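Local coordinates for Mll2253 protein (Mesorhizobium loti, PDB 3Q63), which is of unknown function but belongs to the AHA1 family of Hsp90 ATPase activator homologues, with an SRPBCC-type fold that may bind a hydrophobic ligand, at the interface of chains A and B. Coordinates in Å, arbitrary orientation; residue numbers count along the deposited sequence, not the author numbering. Chains: chain A/B, Mll2253 protein.

The interface of chains A and B. Residues chain A 80, 87, 119; chain B 40, 52, 54-55, 60.
The start of helix 118-139 and the loop residues A:Leu80 and A:Phe87 of chain A meet strands 40-41, 50-54 and 60-69 of chain B, with B:Ala55 just past the end of the second strand. A:Arg119 takes hold of B:Ser54 side-on with two nitrogens. Its NE donates to the hydroxyl OG at 2.9 Å, the acceptor lying 21° out of the guanidinium plane. Its NH2 donates to the backbone O of B:Ser54, also at 2.9 Å; this oxygen lies at the guanidinium edge, in plane, but the donor stands well above the carbonyl plane, not on a lone pair. Two bonds to one residue should limit rotation of the guanidinium. The arginine chain bends at chi2 (77°) and slides past the B:Lys40 side chain in the opposite direction, B:Lys40 CG lying 3.5 Å from A:Arg119 NE. B:Lys40 NZ is 3.9 Å from the same NE, which places two probably positive groups side by side and may weaken the pairing. An alanine in place of A:Arg119 would probably leave B:Ser54 OG and O without these donors and open a gap beside the aliphatic part of B:Lys40. Beside this polar grip, B:Val60 CG2 sits over the centre of the A:Phe87 ring, 3.9 Å from its centroid, a CH-pi contact, while B:Val60 CG1 turns to A:Leu80 CD2. In van der Waals contact, A:Phe87 CE1 meets B:Ser54 CB at 3.9 Å, and CE2 lies 3.8 Å from B:Asn52 OD1, with ring and amide planes 52° apart. The patch joins the N-terminal turn of the long C-terminal helix and the loop between strands 73-77 and 92-99 to the partner's strands, and recurs by two-fold symmetry in a dimer that may not be biological.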
loop_
_atom_site.group_PDB
_atom_site.type_symbol
_atom_site.label_atom_id
_atom_site.label_comp_id
_atom_site.label_asym_id
_atom_site.label_seq_id
_atom_site.Cartn_x
_atom_site.Cartn_y
_atom_site.Cartn_z
ATOM N N LEU A 80 -11.371 0.632 -6.819
ATOM C CA LEU A 80 -10.262 0.169 -7.631
ATOM C C LEU A 80 -10.871 -0.648 -8.775
ATOM O O LEU A 80 -11.597 -1.616 -8.537
ATOM C CB LEU A 80 -9.315 -0.703 -6.803
ATOM C CG LEU A 80 -8.238 -1.458 -7.580
ATOM C CD1 LEU A 80 -7.457 -0.498 -8.469
ATOM C CD2 LEU A 80 -7.311 -2.150 -6.600
ATOM N N PHE A 87 -10.721 -8.256 -6.821
ATOM C CA PHE A 87 -10.010 -7.014 -6.533
ATOM C C PHE A 87 -10.744 -5.760 -7.033
ATOM O O PHE A 87 -10.320 -4.630 -6.770
ATOM C CB PHE A 87 -8.617 -7.064 -7.167
ATOM C CG PHE A 87 -7.713 -8.114 -6.571
ATOM C CD1 PHE A 87 -7.280 -8.009 -5.252
ATOM C CD2 PHE A 87 -7.293 -9.205 -7.326
ATOM C CE1 PHE A 87 -6.441 -8.976 -4.690
ATOM C CE2 PHE A 87 -6.453 -10.181 -6.775
ATOM C CZ PHE A 87 -6.028 -10.062 -5.455
ATOM N N ARG A 119 -10.537 -10.698 0.955
ATOM C CA ARG A 119 -9.239 -10.050 1.074
ATOM C C ARG A 119 -9.412 -8.572 1.450
ATOM O O ARG A 119 -8.825 -8.097 2.419
ATOM C CB ARG A 119 -8.478 -10.145 -0.249
ATOM C CG ARG A 119 -7.252 -9.240 -0.323
ATOM C CD ARG A 119 -6.118 -9.824 0.467
ATOM N NE ARG A 119 -4.953 -8.936 0.569
ATOM C CZ ARG A 119 -4.772 -8.036 1.530
ATOM N NH1 ARG A 119 -5.689 -7.887 2.482
ATOM N NH2 ARG A 119 -3.657 -7.317 1.560
ATOM N N LYS B 40 0.819 -9.165 1.241
ATOM C CA LYS B 40 0.037 -10.303 0.769
ATOM C C LYS B 40 0.373 -10.624 -0.681
ATOM O O LYS B 40 0.452 -9.728 -1.521
ATOM C CB LYS B 40 -1.450 -9.971 0.879
ATOM C CG LYS B 40 -2.355 -11.130 1.265
ATOM C CD LYS B 40 -2.305 -12.275 0.281
ATOM C CE LYS B 40 -3.340 -13.339 0.652
ATOM N NZ LYS B 40 -4.730 -12.786 0.660
ATOM N N ASN B 52 -0.460 -11.804 -7.850
ATOM C CA ASN B 52 -0.753 -10.452 -7.409
ATOM C C ASN B 52 -0.105 -10.202 -6.061
ATOM O O ASN B 52 0.207 -11.128 -5.314
ATOM C CB ASN B 52 -2.264 -10.221 -7.263
ATOM C CG ASN B 52 -2.996 -10.301 -8.578
ATOM O OD1 ASN B 52 -3.584 -11.323 -8.905
ATOM N ND2 ASN B 52 -2.953 -9.220 -9.349
ATOM N N SER B 54 -1.057 -7.648 -2.983
ATOM C CA SER B 54 -2.115 -6.739 -2.552
ATOM C C SER B 54 -1.989 -6.243 -1.117
ATOM O O SER B 54 -1.428 -6.917 -0.247
ATOM C CB SER B 54 -3.483 -7.410 -2.744
ATOM O OG SER B 54 -3.610 -8.566 -1.928
ATOM N N ALA B 55 -2.539 -5.055 -0.882
ATOM C CA ALA B 55 -2.500 -4.408 0.424
ATOM C C ALA B 55 -3.830 -4.516 1.163
ATOM O O ALA B 55 -4.870 -4.757 0.552
ATOM C CB ALA B 55 -2.131 -2.938 0.244
ATOM N N VAL B 60 -3.673 -3.082 -5.309
ATOM C CA VAL B 60 -3.214 -4.364 -5.839
ATOM C C VAL B 60 -2.356 -4.191 -7.079
ATOM O O VAL B 60 -2.569 -3.278 -7.866
ATOM C CB VAL B 60 -4.415 -5.282 -6.186
ATOM C CG1 VAL B 60 -5.315 -4.604 -7.177
ATOM C CG2 VAL B 60 -3.926 -6.616 -6.735
#